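Long-range contacts in lipase (Pelosinus fermentans, PDB 5AH0), which hydrolyses ester bonds, including those of the synthetic polyester poly(butylene adipate-co-terephthalate), as an alpha/beta-hydrolase-family lipase with a bound zinc ion: residues Met1-Val9 against Ala377-Ile385; Arg245-Ala253 against Gly325-Lys333. All coordinates share one frame; numbering follows the deposited sequence.

Contact 1: residues Met1-Val9 against Ala377-Ile385. Unlike the reference sequence in segment 1-9: M1 (reference Val).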
# COMPACT_ATOMS: atom_id res chain seq x y z
N MET A 1 19.57 -20.59 -4.96
CA MET A 1 19.28 -19.20 -4.66
C MET A 1 17.79 -18.94 -4.53
O MET A 1 17.21 -19.21 -3.48
CB MET A 1 19.87 -18.30 -5.74
CG MET A 1 21.38 -18.30 -5.80
SD MET A 1 21.98 -17.33 -7.19
CE MET A 1 21.54 -15.67 -6.65
N ASN A 2 17.17 -18.45 -5.60
CA ASN A 2 15.78 -18.00 -5.58
C ASN A 2 15.35 -17.49 -6.96
O ASN A 2 16.08 -16.74 -7.59
CB ASN A 2 15.62 -16.90 -4.53
CG ASN A 2 14.19 -16.40 -4.38
OD1 ASN A 2 13.49 -16.12 -5.35
ND2 ASN A 2 13.75 -16.26 -3.13
N SER A 3 14.16 -17.89 -7.41
CA SER A 3 13.59 -17.40 -8.68
C SER A 3 12.12 -16.98 -8.57
O SER A 3 11.43 -16.83 -9.57
CB SER A 3 13.72 -18.44 -9.78
OG SER A 3 14.93 -18.26 -10.48
N TYR A 4 11.63 -16.83 -7.34
CA TYR A 4 10.30 -16.30 -7.13
C TYR A 4 10.16 -14.92 -7.78
O TYR A 4 11.07 -14.08 -7.69
CB TYR A 4 9.99 -16.20 -5.64
CG TYR A 4 10.15 -17.49 -4.89
CD1 TYR A 4 9.65 -18.70 -5.40
CD2 TYR A 4 10.78 -17.51 -3.65
CE1 TYR A 4 9.80 -19.89 -4.70
CE2 TYR A 4 10.93 -18.69 -2.94
CZ TYR A 4 10.44 -19.88 -3.47
OH TYR A 4 10.60 -21.03 -2.74
N PRO A 5 9.02 -14.68 -8.43
CA PRO A 5 8.78 -13.37 -9.02
C PRO A 5 8.48 -12.32 -7.96
O PRO A 5 8.20 -12.66 -6.80
CB PRO A 5 7.56 -13.60 -9.91
CG PRO A 5 6.88 -14.79 -9.32
CD PRO A 5 7.97 -15.65 -8.76
N ILE A 6 8.54 -11.06 -8.38
CA ILE A 6 8.20 -9.93 -7.53
C ILE A 6 6.83 -9.38 -7.90
O ILE A 6 6.54 -9.18 -9.09
CB ILE A 6 9.23 -8.82 -7.66
CG1 ILE A 6 10.53 -9.21 -6.97
CG2 ILE A 6 8.69 -7.53 -7.10
CD1 ILE A 6 11.70 -8.28 -7.27
N VAL A 7 5.97 -9.15 -6.91
CA VAL A 7 4.69 -8.50 -7.14
C VAL A 7 4.68 -7.14 -6.45
O VAL A 7 4.85 -7.06 -5.24
CB VAL A 7 3.50 -9.37 -6.64
CG1 VAL A 7 2.23 -8.53 -6.51
CG2 VAL A 7 3.27 -10.51 -7.59
N LEU A 8 4.45 -6.09 -7.23
CA LEU A 8 4.55 -4.73 -6.72
C LEU A 8 3.19 -4.22 -6.29
O LEU A 8 2.21 -4.35 -7.01
CB LEU A 8 5.15 -3.81 -7.78
CG LEU A 8 6.62 -4.05 -8.12
CD1 LEU A 8 6.96 -3.34 -9.41
CD2 LEU A 8 7.52 -3.57 -6.99
N VAL A 9 3.14 -3.65 -5.09
CA VAL A 9 1.87 -3.27 -4.48
C VAL A 9 1.88 -1.81 -4.03
O VAL A 9 2.50 -1.47 -3.01
CB VAL A 9 1.54 -4.19 -3.28
CG1 VAL A 9 0.15 -3.88 -2.71
CG2 VAL A 9 1.62 -5.66 -3.68
N ALA A 377 15.84 -6.33 -5.95
CA ALA A 377 15.48 -7.62 -6.56
C ALA A 377 16.60 -8.66 -6.44
O ALA A 377 16.33 -9.83 -6.18
CB ALA A 377 15.11 -7.43 -8.01
N GLU A 378 17.85 -8.23 -6.65
CA GLU A 378 19.01 -9.11 -6.50
C GLU A 378 19.04 -9.68 -5.09
O GLU A 378 19.22 -10.89 -4.92
CB GLU A 378 20.32 -8.38 -6.78
CG GLU A 378 20.52 -7.92 -8.21
CD GLU A 378 21.77 -7.05 -8.39
OE1 GLU A 378 22.30 -6.51 -7.39
OE2 GLU A 378 22.24 -6.92 -9.55
N LYS A 379 18.86 -8.81 -4.10
CA LYS A 379 18.89 -9.24 -2.71
C LYS A 379 17.81 -10.28 -2.47
O LYS A 379 18.05 -11.33 -1.86
CB LYS A 379 18.71 -8.04 -1.77
CG LYS A 379 18.92 -8.39 -0.29
CD LYS A 379 19.27 -7.16 0.57
CE LYS A 379 18.07 -6.25 0.77
NZ LYS A 379 16.99 -7.01 1.44
N LEU A 380 16.62 -10.02 -3.01
CA LEU A 380 15.47 -10.89 -2.82
C LEU A 380 15.67 -12.23 -3.51
O LEU A 380 15.09 -13.23 -3.10
CB LEU A 380 14.20 -10.21 -3.33
CG LEU A 380 13.79 -8.97 -2.54
CD1 LEU A 380 12.57 -8.33 -3.16
CD2 LEU A 380 13.53 -9.36 -1.10
N SER A 381 16.49 -12.25 -4.55
CA SER A 381 16.71 -13.48 -5.29
C SER A 381 17.90 -14.24 -4.72
O SER A 381 18.24 -15.32 -5.19
CB SER A 381 16.95 -13.18 -6.77
OG SER A 381 18.24 -12.63 -6.98
N GLN A 382 18.55 -13.66 -3.72
CA GLN A 382 19.67 -14.33 -3.07
C GLN A 382 19.21 -15.03 -1.79
O GLN A 382 19.97 -15.79 -1.19
CB GLN A 382 20.78 -13.32 -2.77
CG GLN A 382 21.55 -12.91 -4.01
CD GLN A 382 22.54 -11.78 -3.75
OE1 GLN A 382 22.81 -11.43 -2.60
NE2 GLN A 382 23.08 -11.20 -4.82
N LEU A 383 17.96 -14.79 -1.40
CA LEU A 383 17.37 -15.45 -0.24
C LEU A 383 17.23 -16.94 -0.51
O LEU A 383 16.72 -17.33 -1.55
CB LEU A 383 16.01 -14.84 0.10
CG LEU A 383 15.97 -13.38 0.58
CD1 LEU A 383 14.57 -12.82 0.50
CD2 LEU A 383 16.47 -13.26 1.99
N THR A 384 17.68 -17.76 0.43
CA THR A 384 17.67 -19.21 0.25
C THR A 384 16.35 -19.85 0.66
O THR A 384 15.65 -19.36 1.54
CB THR A 384 18.80 -19.88 1.05
OG1 THR A 384 18.63 -19.58 2.44
CG2 THR A 384 20.15 -19.34 0.60
N ILE A 385 16.02 -20.96 0.01
CA ILE A 385 14.81 -21.70 0.33
C ILE A 385 15.01 -22.54 1.59
O ILE A 385 14.11 -22.67 2.42
CB ILE A 385 14.38 -22.61 -0.83
CG1 ILE A 385 14.51 -21.87 -2.16
CG2 ILE A 385 12.96 -23.14 -0.60
CD1 ILE A 385 14.08 -22.69 -3.36
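N2 places CG opposite its own backbone N (chi1 -178°), which carries its amide toward the chain at L380-L383. I6, with chi2 extended at 169°, sends CD1 out to the helix. The contact joins the C-terminal helix 370-380 to strand 6-9, an inner strand of the parallel sheet of this alpha/beta-hydrolase fold: I6 packs on the helix through A377 and L380, while N2 lies against the chain that follows. At the strand end of the contact the packing is apolar. I6 CD1 lies 3.6 Å from A377 CB, and it meets L380 CD1 more loosely, at 4.2 Å. Alanine suits the close spot because its small methyl lets the isoleucine tip approach the helix backbone. L380 also lies on V111 of strand 108-113 and on S155 and T157 of strand 153-159, so one leucine spans two strands of the sheet.

Farther along, at S381 to L383, the contact turns to backbone carbonyls. N2 CB wedges between them, 3.1 Å from S381 O and 3.2 Å from L383 O. The asparagine OD1 accepts from Y4 N at 2.8 Å in an Asx turn and also from H109 NE2 of strand 108-113, two bonds that fix the amide's rotation. S381 OG turns back to E378 O at 2.9 Å, tying the serine hydroxyl to the helix. M1, which departs from the reference sequence and is poorly ordered, lies alongside Q382 where both side chains are exposed. Y4, whose ring also meets H154, reaches the very end of the modelled chain, where its OH sits 3.8 Å from I385 CG2 and 3.9 Å from I385 CD1.

Contact 2: residues Arg245-Ala253 against Gly325-Lys333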
# COMPACT_ATOMS: atom_id res chain seq x y z
N ARG A 245 -3.18 0.50 14.81
CA ARG A 245 -3.11 -0.12 16.11
C ARG A 245 -3.95 -1.38 16.13
O ARG A 245 -3.48 -2.46 16.49
CB ARG A 245 -3.61 0.87 17.16
CG ARG A 245 -3.04 0.68 18.51
CD ARG A 245 -3.30 1.86 19.41
NE ARG A 245 -4.69 2.30 19.44
CZ ARG A 245 -5.17 3.11 20.37
NH1 ARG A 245 -4.38 3.53 21.35
NH2 ARG A 245 -6.44 3.49 20.34
N VAL A 246 -5.20 -1.23 15.70
CA VAL A 246 -6.16 -2.32 15.66
C VAL A 246 -5.67 -3.43 14.75
O VAL A 246 -5.70 -4.62 15.12
CB VAL A 246 -7.54 -1.83 15.18
CG1 VAL A 246 -8.49 -3.00 14.98
CG2 VAL A 246 -8.12 -0.84 16.19
N LEU A 247 -5.23 -3.06 13.55
CA LEU A 247 -4.72 -4.03 12.59
C LEU A 247 -3.54 -4.82 13.19
O LEU A 247 -3.43 -6.03 13.00
CB LEU A 247 -4.29 -3.34 11.29
CG LEU A 247 -4.02 -4.20 10.06
CD1 LEU A 247 -5.32 -4.68 9.48
CD2 LEU A 247 -3.23 -3.41 9.01
N ASN A 248 -2.69 -4.12 13.92
CA ASN A 248 -1.50 -4.70 14.52
C ASN A 248 -1.78 -5.83 15.50
O ASN A 248 -0.94 -6.70 15.71
CB ASN A 248 -0.69 -3.62 15.23
CG ASN A 248 0.08 -2.74 14.26
OD1 ASN A 248 -0.08 -2.86 13.05
ND2 ASN A 248 0.90 -1.84 14.80
N GLN A 249 -2.96 -5.81 16.10
CA GLN A 249 -3.31 -6.81 17.10
C GLN A 249 -3.42 -8.20 16.50
O GLN A 249 -3.10 -9.19 17.15
CB GLN A 249 -4.61 -6.44 17.80
CG GLN A 249 -4.41 -5.61 19.06
CD GLN A 249 -5.73 -5.22 19.71
OE1 GLN A 249 -6.67 -4.83 19.02
NE2 GLN A 249 -5.79 -5.31 21.04
N TRP A 250 -3.89 -8.27 15.25
CA TRP A 250 -4.19 -9.57 14.65
C TRP A 250 -3.41 -9.87 13.36
O TRP A 250 -3.47 -10.99 12.84
CB TRP A 250 -5.69 -9.67 14.37
CG TRP A 250 -6.16 -8.83 13.22
CD1 TRP A 250 -6.46 -7.50 13.23
CD2 TRP A 250 -6.38 -9.28 11.88
NE1 TRP A 250 -6.86 -7.09 11.98
CE2 TRP A 250 -6.82 -8.16 11.13
CE3 TRP A 250 -6.26 -10.52 11.23
CZ2 TRP A 250 -7.13 -8.25 9.77
CZ3 TRP A 250 -6.57 -10.60 9.88
CH2 TRP A 250 -7.00 -9.47 9.16
N VAL A 251 -2.67 -8.89 12.85
CA VAL A 251 -1.79 -9.13 11.70
C VAL A 251 -0.35 -9.21 12.17
O VAL A 251 0.30 -8.19 12.44
CB VAL A 251 -1.94 -8.05 10.62
CG1 VAL A 251 -1.00 -8.32 9.47
CG2 VAL A 251 -3.37 -8.00 10.12
N LYS A 252 0.15 -10.43 12.29
CA LYS A 252 1.42 -10.69 12.96
C LYS A 252 2.47 -11.18 11.99
O LYS A 252 2.15 -11.69 10.92
CB LYS A 252 1.23 -11.72 14.08
CG LYS A 252 0.14 -11.39 15.10
CD LYS A 252 -0.11 -12.61 15.98
CE LYS A 252 -1.19 -12.37 17.04
NZ LYS A 252 -0.60 -11.81 18.29
N ALA A 253 3.73 -11.03 12.37
CA ALA A 253 4.83 -11.46 11.52
C ALA A 253 4.83 -12.98 11.43
O ALA A 253 4.90 -13.65 12.46
CB ALA A 253 6.16 -10.95 12.04
N GLY A 325 8.47 -0.92 11.21
CA GLY A 325 7.70 -2.12 11.49
C GLY A 325 6.58 -1.80 12.46
O GLY A 325 6.61 -0.75 13.11
N PRO A 326 5.59 -2.70 12.55
CA PRO A 326 4.47 -2.49 13.47
C PRO A 326 4.92 -2.66 14.91
O PRO A 326 5.45 -3.72 15.25
CB PRO A 326 3.48 -3.58 13.07
CG PRO A 326 4.31 -4.64 12.44
CD PRO A 326 5.47 -3.95 11.79
N LYS A 327 4.74 -1.63 15.72
CA LYS A 327 5.14 -1.66 17.12
C LYS A 327 3.95 -1.60 18.07
O LYS A 327 3.90 -2.32 19.07
CB LYS A 327 6.10 -0.51 17.44
CG LYS A 327 7.54 -0.75 17.06
CD LYS A 327 7.91 0.05 15.86
CE LYS A 327 7.73 1.52 16.12
NZ LYS A 327 7.91 2.25 14.84
N ILE A 328 3.02 -0.71 17.76
CA ILE A 328 1.91 -0.43 18.66
C ILE A 328 0.87 -1.55 18.61
O ILE A 328 0.39 -1.90 17.54
CB ILE A 328 1.27 0.92 18.30
CG1 ILE A 328 2.35 2.01 18.24
CG2 ILE A 328 0.25 1.33 19.32
CD1 ILE A 328 1.80 3.37 17.90
N TRP A 329 0.55 -2.10 19.78
CA TRP A 329 -0.32 -3.27 19.91
C TRP A 329 0.18 -4.42 19.05
O TRP A 329 -0.61 -5.19 18.48
CB TRP A 329 -1.76 -2.94 19.52
CG TRP A 329 -2.45 -2.03 20.48
CD1 TRP A 329 -1.89 -1.37 21.53
CD2 TRP A 329 -3.84 -1.68 20.47
NE1 TRP A 329 -2.84 -0.62 22.18
CE2 TRP A 329 -4.05 -0.79 21.55
CE3 TRP A 329 -4.92 -2.01 19.64
CZ2 TRP A 329 -5.30 -0.25 21.83
CZ3 TRP A 329 -6.16 -1.47 19.93
CH2 TRP A 329 -6.34 -0.60 21.01
N SER A 330 1.50 -4.55 18.96
CA SER A 330 2.08 -5.61 18.16
C SER A 330 3.19 -6.31 18.94
O SER A 330 3.79 -5.73 19.85
CB SER A 330 2.63 -5.06 16.84
OG SER A 330 3.09 -6.12 16.01
N SER A 331 3.42 -7.57 18.60
CA SER A 331 4.51 -8.33 19.22
C SER A 331 5.61 -8.65 18.21
O SER A 331 6.56 -9.34 18.53
CB SER A 331 3.97 -9.61 19.85
OG SER A 331 2.98 -9.28 20.81
N ASP A 332 5.44 -8.15 16.98
CA ASP A 332 6.43 -8.34 15.93
C ASP A 332 7.83 -7.94 16.40
O ASP A 332 8.00 -6.89 17.01
CB ASP A 332 6.05 -7.52 14.69
CG ASP A 332 4.93 -8.16 13.87
OD1 ASP A 332 4.32 -9.13 14.38
OD2 ASP A 332 4.67 -7.70 12.73
N LYS A 333 8.82 -8.77 16.11
CA LYS A 333 10.19 -8.42 16.47
C LYS A 333 10.82 -7.56 15.38
O LYS A 333 10.80 -7.90 14.20
CB LYS A 333 11.05 -9.67 16.71
CG LYS A 333 10.72 -10.43 17.99
CD LYS A 333 11.64 -11.63 18.16
CE LYS A 333 11.35 -12.37 19.46
NZ LYS A 333 12.17 -13.61 19.61
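The N248 side chain donates across the contact to I328: ND2 to I328 O is 2.8 Å at an N-H...O angle of 154°, with the donor in the carbonyl plane, on a lone pair. Because I328 O also lies close to the plane of the N248 amide, the bond is well formed at both ends. The same ND2 gives a bond to H163 O and a weak one to D164 OD1, while OD1 accepts from R121 NH2. An asparagine fits this buried place because one flat group serves donors and acceptors together.

I328 and W329 form the centre of a type II beta turn, closed by S330 N to K327 O at 3.3 Å, and D164 OD1 takes I328 N. Helix 241-250 packs on helix 116-129 of the alpha/beta-hydrolase fold through L247 and W250, and the second segment reaches that helix through P326 on R121. W329 adopts the left-handed backbone conformation at the turn's third position and lays its indole on R245. The guanidinium stacks at 4° to the ring, centres 4.3 Å apart, in an off-centre cation-pi contact set toward the CZ2/CH2 side of the indole. Its NH2 is satisfied by G303 O. Q249 comes to the opposite side of the indole obliquely, its amide turned 41° from the ring and CD 3.3 Å from W329 CE3.

Beyond the turn, S330 OG accepts from D332 N at 3.3 Å in an ST turn. D332 OD2 is taken by W346 NE1. Its OD1 receives A253 N at 2.8 Å on the syn side, tilted out of the carboxylate plane.

Contact 2 is nested along the chain inside the loop that contact 1 closes. Their centres lie 25 Å apart and their nearest atoms about 12 Å, so they do not touch, but the central sheet connects them. Contact 1 reaches strands 108-113 and 153-159. Contact 2 leans on helix 116-129, which follows the first of these strands, probably directly after the nucleophile elbow of this fold, and on H163 and D164, which follow the second. Contact 2 lies toward the zinc site: the V246 side chain is about 13 Å from the ion bound by D56, H76, H82 and D233. L247 and W250 touch N54 and W55, immediately before D56 in sequence.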